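Local coordinates for vacuolar protein sorting-associated protein 53 (Saccharomyces cerevisiae, PDB 3NS4) that acts within the GARP tethering complex in retrograde transport from endosomes to the late Golgi, this chain being the C-terminal fragment of the Vps53 subunit, at residues F154-L158 / L194-K198; D130-Y136 / K170-Y175; V31-T36 / F85-P89. The protein carries 2 engineered substitutions. One frame throughout, in Å; residues are numbered along the deposited sequence. Where two conformers were deposited one is given.

Interaction 1 of 3, residues F154-L158 / L194-K198; sequences FVLAL and LFIFK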
# COMPACT_ATOMS: atom_id res chain seq x y z
N PHE A 154 3.49 -9.58 -1.15
CA PHE A 154 2.67 -8.88 -2.10
C PHE A 154 3.47 -7.66 -2.53
O PHE A 154 3.64 -7.41 -3.73
CB PHE A 154 1.34 -8.53 -1.48
CG PHE A 154 0.29 -8.19 -2.48
CD1 PHE A 154 0.47 -8.54 -3.83
CD2 PHE A 154 -0.93 -7.62 -2.07
CE1 PHE A 154 -0.53 -8.24 -4.79
CE2 PHE A 154 -1.94 -7.34 -3.04
CZ PHE A 154 -1.73 -7.64 -4.40
N VAL A 155 4.05 -6.96 -1.55
CA VAL A 155 4.88 -5.83 -1.88
C VAL A 155 5.94 -6.23 -2.91
O VAL A 155 6.01 -5.64 -3.99
CB VAL A 155 5.54 -5.27 -0.67
CG1 VAL A 155 6.53 -4.20 -1.04
CG2 VAL A 155 4.47 -4.69 0.22
N LEU A 156 6.74 -7.25 -2.60
CA LEU A 156 7.80 -7.68 -3.52
C LEU A 156 7.29 -8.02 -4.94
O LEU A 156 7.90 -7.67 -5.96
CB LEU A 156 8.56 -8.87 -2.93
CG LEU A 156 9.83 -9.30 -3.68
CD1 LEU A 156 10.84 -8.15 -3.74
CD2 LEU A 156 10.42 -10.53 -3.01
N ALA A 157 6.16 -8.73 -4.99
CA ALA A 157 5.59 -9.05 -6.26
C ALA A 157 5.21 -7.74 -6.95
O ALA A 157 5.51 -7.55 -8.11
CB ALA A 157 4.38 -9.94 -6.07
N LEU A 158 4.61 -6.82 -6.20
CA LEU A 158 4.20 -5.55 -6.80
C LEU A 158 5.41 -4.82 -7.34
O LEU A 158 5.30 -4.18 -8.38
CB LEU A 158 3.39 -4.67 -5.84
CG LEU A 158 2.06 -5.32 -5.55
CD1 LEU A 158 1.39 -4.71 -4.38
CD2 LEU A 158 1.20 -5.25 -6.77
N LEU A 194 -1.74 -4.81 8.17
CA LEU A 194 -1.76 -5.08 6.74
C LEU A 194 -1.12 -3.98 5.90
O LEU A 194 -1.24 -3.99 4.67
CB LEU A 194 -3.19 -5.21 6.26
CG LEU A 194 -4.13 -6.25 6.87
CD1 LEU A 194 -5.51 -6.02 6.31
CD2 LEU A 194 -3.70 -7.66 6.57
N PHE A 195 -0.49 -3.01 6.56
CA PHE A 195 0.17 -1.94 5.84
C PHE A 195 -0.84 -1.26 4.92
O PHE A 195 -2.00 -1.16 5.26
CB PHE A 195 1.32 -2.56 5.05
CG PHE A 195 2.18 -1.57 4.34
CD1 PHE A 195 2.64 -0.41 4.98
CD2 PHE A 195 2.62 -1.83 3.05
CE1 PHE A 195 3.50 0.50 4.32
CE2 PHE A 195 3.48 -0.94 2.39
CZ PHE A 195 3.91 0.23 3.02
N ILE A 196 -0.40 -0.87 3.73
CA ILE A 196 -1.24 -0.20 2.75
C ILE A 196 -2.47 -1.04 2.32
O ILE A 196 -3.43 -0.51 1.77
CB ILE A 196 -0.39 0.14 1.51
CG1 ILE A 196 -1.01 1.28 0.72
CG2 ILE A 196 -0.18 -1.09 0.61
CD1 ILE A 196 -1.07 2.60 1.43
N PHE A 197 -2.44 -2.34 2.57
CA PHE A 197 -3.53 -3.20 2.13
C PHE A 197 -4.71 -3.08 3.06
O PHE A 197 -5.73 -3.74 2.88
CB PHE A 197 -3.03 -4.61 1.99
CG PHE A 197 -1.80 -4.70 1.14
CD1 PHE A 197 -1.86 -4.45 -0.23
CD2 PHE A 197 -0.56 -5.02 1.70
CE1 PHE A 197 -0.72 -4.52 -1.04
CE2 PHE A 197 0.61 -5.12 0.89
CZ PHE A 197 0.51 -4.85 -0.47
N LYS A 198 -4.55 -2.21 4.05
CA LYS A 198 -5.62 -1.86 4.96
C LYS A 198 -6.77 -1.38 4.05
O LYS A 198 -7.96 -1.52 4.35
CB LYS A 198 -5.15 -0.71 5.91
CG LYS A 198 -6.32 -0.05 6.52
CD LYS A 198 -6.09 0.98 7.58
CE LYS A 198 -7.53 1.38 8.07
NZ LYS A 198 -7.64 1.66 9.54
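In the helical bundle of the C-terminal fragment of Vps53, whose structure suggests kinship with a family of tethering complexes, a helix and the 3-10 turn of a later loop meet here through apolar side chains alone, with the ring of Phe197 pushed up against helix 149-159. Phe154 makes the closest approach: its CD2 lies 3.3 Å from CE1 of Phe197, over one face of the Phe197 ring. The two rings are near parallel, planes at 23° and centroids 4.9 Å apart, but slid so far that they barely overlap. Phe154 also stacks on Phe207 of helix 201-212, and both Phe154 and Phe197 touch Ile44 of helix 20-47, so the pair belongs to a core shared by several helices. Val155 CG2 comes 3.9 Å from Phe197 CE2, at the ring edge, and 4.4 Å from Phe195 CD2; Leu124 of helix 102-125 touches both Val155 and Phe195. Across the way, Phe197 N donates to Leu194 O (2.9 Å) and Lys198 N to Phe195 O (3.0 Å), the short-range bonds of the turn. One helical turn on from Phe154, Leu158 adds a second aliphatic contact at the ring edge, its CD1 4.0 Å from Phe197 CE1.

Interaction 2 of 3, residues D130-Y136 / K170-Y175; sequences DSADDYY and KMWSAY. Engineered in segment 170-175: Met171 (natural residue Leu).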
# COMPACT_ATOMS: atom_id res chain seq x y z
N ASP A 130 18.97 -4.30 -5.19
CA ASP A 130 20.36 -4.65 -5.47
C ASP A 130 20.96 -5.50 -4.37
O ASP A 130 21.70 -6.45 -4.64
CB ASP A 130 21.19 -3.41 -5.76
CG ASP A 130 20.84 -2.79 -7.11
OD1 ASP A 130 20.97 -3.49 -8.15
OD2 ASP A 130 20.45 -1.59 -7.15
N SER A 131 20.64 -5.15 -3.12
CA SER A 131 21.08 -6.00 -2.02
C SER A 131 19.92 -6.37 -1.12
O SER A 131 19.09 -5.53 -0.79
CB SER A 131 22.26 -5.41 -1.24
OG SER A 131 21.85 -4.43 -0.31
N ALA A 132 19.86 -7.64 -0.75
CA ALA A 132 18.80 -8.10 0.10
C ALA A 132 18.78 -7.35 1.43
O ALA A 132 17.70 -7.18 2.04
CB ALA A 132 18.94 -9.59 0.33
N ASP A 133 19.97 -6.89 1.86
CA ASP A 133 20.18 -6.20 3.14
C ASP A 133 19.67 -4.77 3.07
O ASP A 133 18.94 -4.33 3.97
CB ASP A 133 21.67 -6.21 3.59
CG ASP A 133 22.23 -7.64 3.89
OD1 ASP A 133 21.45 -8.58 4.13
OD2 ASP A 133 23.48 -7.80 3.91
N ASP A 134 20.06 -4.05 2.03
CA ASP A 134 19.63 -2.66 1.91
C ASP A 134 18.14 -2.60 1.78
O ASP A 134 17.51 -1.66 2.28
CB ASP A 134 20.28 -1.90 0.74
CG ASP A 134 21.69 -1.39 1.07
OD1 ASP A 134 22.10 -1.40 2.26
OD2 ASP A 134 22.38 -0.95 0.12
N TYR A 135 17.59 -3.62 1.12
CA TYR A 135 16.15 -3.67 0.91
C TYR A 135 15.44 -3.92 2.21
O TYR A 135 14.40 -3.33 2.46
CB TYR A 135 15.71 -4.66 -0.16
CG TYR A 135 14.21 -4.73 -0.33
CD1 TYR A 135 13.46 -3.62 -0.74
CD2 TYR A 135 13.52 -5.91 -0.09
CE1 TYR A 135 12.05 -3.70 -0.90
CE2 TYR A 135 12.15 -6.00 -0.26
CZ TYR A 135 11.42 -4.91 -0.66
OH TYR A 135 10.07 -5.07 -0.78
N TYR A 136 16.01 -4.78 3.05
CA TYR A 136 15.40 -5.00 4.35
C TYR A 136 15.38 -3.68 5.15
O TYR A 136 14.33 -3.30 5.69
CB TYR A 136 16.08 -6.11 5.16
CG TYR A 136 15.62 -6.04 6.60
CD1 TYR A 136 14.34 -6.49 6.99
CD2 TYR A 136 16.43 -5.47 7.59
CE1 TYR A 136 13.91 -6.39 8.32
CE2 TYR A 136 16.01 -5.36 8.92
CZ TYR A 136 14.75 -5.82 9.28
OH TYR A 136 14.34 -5.69 10.60
N LYS A 170 16.71 -15.22 -1.91
CA LYS A 170 17.83 -14.29 -1.77
C LYS A 170 17.28 -13.07 -0.98
O LYS A 170 17.91 -12.55 -0.04
CB LYS A 170 18.39 -13.92 -3.18
CG LYS A 170 19.82 -13.29 -3.33
CD LYS A 170 19.88 -11.74 -3.12
CE LYS A 170 21.32 -11.15 -3.23
NZ LYS A 170 21.46 -9.62 -3.09
N MSE A 171 16.07 -12.67 -1.34
CA MSE A 171 15.47 -11.50 -0.75
C MSE A 171 14.93 -11.80 0.62
O MSE A 171 15.08 -11.01 1.56
CB MSE A 171 14.33 -11.00 -1.65
CG MSE A 171 14.77 -10.37 -2.96
SE MSE A 171 16.17 -8.98 -2.77
CE MSE A 171 15.61 -8.16 -1.07
N TRP A 172 14.30 -12.95 0.71
CA TRP A 172 13.63 -13.37 1.90
C TRP A 172 14.56 -13.66 3.07
O TRP A 172 14.23 -13.41 4.23
CB TRP A 172 12.83 -14.62 1.57
CG TRP A 172 12.41 -15.32 2.76
CD1 TRP A 172 12.98 -16.44 3.29
CD2 TRP A 172 11.36 -14.94 3.64
NE1 TRP A 172 12.33 -16.80 4.45
CE2 TRP A 172 11.33 -15.89 4.69
CE3 TRP A 172 10.44 -13.89 3.65
CZ2 TRP A 172 10.41 -15.83 5.74
CZ3 TRP A 172 9.51 -13.83 4.68
CH2 TRP A 172 9.50 -14.80 5.72
N SER A 173 15.71 -14.23 2.76
CA SER A 173 16.65 -14.58 3.78
C SER A 173 16.97 -13.41 4.64
O SER A 173 17.01 -13.55 5.85
CB SER A 173 17.96 -15.11 3.20
OG SER A 173 18.97 -15.16 4.20
N ALA A 174 17.21 -12.26 4.03
CA ALA A 174 17.60 -11.10 4.83
C ALA A 174 16.46 -10.71 5.73
O ALA A 174 16.67 -10.48 6.94
CB ALA A 174 18.07 -9.95 3.97
N TYR A 175 15.26 -10.70 5.17
CA TYR A 175 14.06 -10.36 5.92
C TYR A 175 13.84 -11.31 7.09
O TYR A 175 13.72 -10.88 8.26
CB TYR A 175 12.86 -10.43 5.01
CG TYR A 175 11.58 -10.13 5.72
CD1 TYR A 175 11.17 -8.81 5.93
CD2 TYR A 175 10.76 -11.15 6.16
CE1 TYR A 175 9.96 -8.52 6.57
CE2 TYR A 175 9.55 -10.88 6.80
CZ TYR A 175 9.16 -9.56 7.01
OH TYR A 175 7.97 -9.30 7.66
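Ala132 sits at the centre of this contact, its small CB letting the backbones come close: its CA is 4.8 Å from CA of Met171. That CB is 3.2 Å from Lys170 O and 3.8 Å from Ala174 CB, while Ala132 O lies 3.4 Å from the same Ala174 methyl. Helices 132-142 and 165-178, with helix 149-159 between them in sequence, thus pack tightly in the helical bundle of the C-terminal fragment, the axes of their short segments 8.4 Å apart and crossing at -53°. The engineered Met171, a selenomethionine, reaches in with its terminal methyl, CE lying 3.4 Å from Ala132 CA and 3.2 Å from Tyr135 CD2. Ser131 is the N-cap of helix 132-142, its OG accepting from Asp134 N at 3.0 Å. Farther along, Tyr136 lays CD1 4.1 Å from Tyr175 CD1 and 4.0 Å from Tyr175 CA. The hydroxyl of Tyr175 is hydrogen-bonded to Asn146 O, and its ring meets Trp152 of helix 149-159.

Interaction 3 of 3, residues V31-T36 / F85-P89; sequences VIDIMT and FHTLP. Engineered in segment 31-36: Met35 (natural residue Ile).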
# COMPACT_ATOMS: atom_id res chain seq x y z
N VAL A 31 -14.74 11.26 1.87
CA VAL A 31 -14.13 11.60 0.59
C VAL A 31 -12.64 11.25 0.68
O VAL A 31 -12.10 10.52 -0.14
CB VAL A 31 -14.32 13.05 0.28
CG1 VAL A 31 -13.80 13.32 -1.04
CG2 VAL A 31 -15.76 13.31 0.26
N ILE A 32 -11.99 11.72 1.72
CA ILE A 32 -10.61 11.37 1.89
C ILE A 32 -10.36 9.87 1.74
O ILE A 32 -9.58 9.49 0.88
CB ILE A 32 -10.05 11.87 3.20
CG1 ILE A 32 -9.92 13.39 3.15
CG2 ILE A 32 -8.69 11.19 3.45
CD1 ILE A 32 -9.71 13.99 4.48
N ASP A 33 -11.02 9.03 2.56
CA ASP A 33 -10.80 7.57 2.46
C ASP A 33 -11.12 6.98 1.08
O ASP A 33 -10.42 6.09 0.62
CB ASP A 33 -11.54 6.77 3.54
CG ASP A 33 -11.00 7.01 4.99
OD1 ASP A 33 -11.81 6.82 5.95
OD2 ASP A 33 -9.81 7.36 5.20
N ILE A 34 -12.16 7.47 0.42
CA ILE A 34 -12.51 7.00 -0.91
C ILE A 34 -11.34 7.24 -1.84
O ILE A 34 -10.81 6.29 -2.46
CB ILE A 34 -13.78 7.71 -1.39
CG1 ILE A 34 -14.99 7.12 -0.68
CG2 ILE A 34 -13.99 7.54 -2.87
CD1 ILE A 34 -16.15 7.98 -0.67
N MSE A 35 -10.88 8.49 -1.91
CA MSE A 35 -9.74 8.82 -2.75
C MSE A 35 -8.51 8.01 -2.38
O MSE A 35 -7.78 7.57 -3.25
CB MSE A 35 -9.42 10.30 -2.73
CG MSE A 35 -10.53 11.17 -3.25
SE MSE A 35 -11.16 10.69 -5.04
CE MSE A 35 -9.45 10.83 -6.00
N THR A 36 -8.28 7.77 -1.10
CA THR A 36 -7.11 6.99 -0.75
C THR A 36 -7.23 5.53 -1.28
O THR A 36 -6.27 4.93 -1.82
CB THR A 36 -6.97 6.94 0.73
OG1 THR A 36 -6.79 8.26 1.22
CG2 THR A 36 -5.76 6.13 1.10
N PHE A 85 -6.66 17.45 -1.02
CA PHE A 85 -7.03 17.27 0.38
C PHE A 85 -6.94 18.54 1.19
O PHE A 85 -7.83 18.74 1.99
CB PHE A 85 -6.14 16.23 1.01
CG PHE A 85 -6.52 14.83 0.68
CD1 PHE A 85 -7.51 14.56 -0.25
CD2 PHE A 85 -5.80 13.77 1.21
CE1 PHE A 85 -7.83 13.24 -0.58
CE2 PHE A 85 -6.12 12.45 0.88
CZ PHE A 85 -7.14 12.19 -0.02
N HIS A 86 -5.88 19.36 1.02
CA HIS A 86 -5.77 20.57 1.82
C HIS A 86 -6.87 21.57 1.52
O HIS A 86 -7.24 22.39 2.36
CB HIS A 86 -4.38 21.20 1.72
CG HIS A 86 -3.33 20.44 2.46
ND1 HIS A 86 -3.62 19.63 3.54
CD2 HIS A 86 -1.98 20.43 2.33
CE1 HIS A 86 -2.50 19.11 4.00
NE2 HIS A 86 -1.49 19.58 3.29
N THR A 87 -7.43 21.42 0.34
CA THR A 87 -8.50 22.20 -0.21
C THR A 87 -9.91 21.77 0.24
O THR A 87 -10.80 22.61 0.33
CB THR A 87 -8.29 22.12 -1.74
OG1 THR A 87 -7.34 23.12 -2.12
CG2 THR A 87 -9.50 22.27 -2.54
N LEU A 88 -10.13 20.50 0.54
CA LEU A 88 -11.49 20.09 0.94
C LEU A 88 -12.19 20.96 2.00
O LEU A 88 -13.32 21.39 1.77
CB LEU A 88 -11.56 18.61 1.31
CG LEU A 88 -11.23 17.69 0.14
CD1 LEU A 88 -11.21 16.28 0.61
CD2 LEU A 88 -12.19 17.87 -0.99
N PRO A 89 -11.51 21.24 3.15
CA PRO A 89 -12.10 22.07 4.20
C PRO A 89 -12.73 23.34 3.65
O PRO A 89 -13.81 23.72 4.07
CB PRO A 89 -10.91 22.43 5.06
CG PRO A 89 -10.04 21.28 4.94
CD PRO A 89 -10.20 20.73 3.56
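No backbone bond joins these two segments: 31-36 runs in the middle of helix 20-47, while 85-89 lies at the C-terminal end region of helix 64-87. Their nearest CA atoms, those of Ile32 and Phe85, are 7.1 Å apart. Into this gap Phe85 sends its ring, whose CZ reaches the backbone of helix 20-47, 3.7 Å from Ile32 O. The Ile32 side chain lies over one face, CG1 4.2 Å from the ring centroid and only 6° off the normal, a CH-pi contact, and its CG2 is 3.8 Å from Phe85 CE2. At the ring edge stand Met35, an engineered selenomethionine whose CB is 4.0 Å from Phe85 CE1, and Thr36, with OG1 4.1 Å from Phe85 CZ. Three residues on, Leu88 CD1 approaches Ile32 CG1 at 4.1 Å and Val31 CG1 at 4.3 Å. The hydroxyl of Thr36 donates to Ile32 O at 3.1 Å and is also hydrogen-bonded to Asn114 of helix 102-125, the helix that touches Phe85 through Ala111. Because no hydrogen bond or salt bridge joins them, the two segments are held here by van der Waals contact, mostly apolar, centred on the Phe85 ring and extended by Leu88, while the Thr36 hydroxyl finds its partners in Ile32 O and Asn114.

In the fold
Along the chain interaction 3 comes first, tying helix 20-47 to the C-terminal end region of helix 64-87. Interactions 2 and 1 follow and interlock, their segments alternating in the order 130-136, 154-158, 170-175, 194-198. Interaction 1 lies near the middle of the chain, its centre about 17 Å from that of interaction 2 and about 22 Å from that of interaction 3; the last two sit on opposite sides of the chain's centre, centres about 36 Å apart. Interactions 1 and 2 touch, Val155 CG1 packing 3.7 Å from Tyr135 OH. Helix 20-47, which carries one side of interaction 3, also touches interaction 1, and helix 102-125 touches both, joining them in one elongated helical bundle.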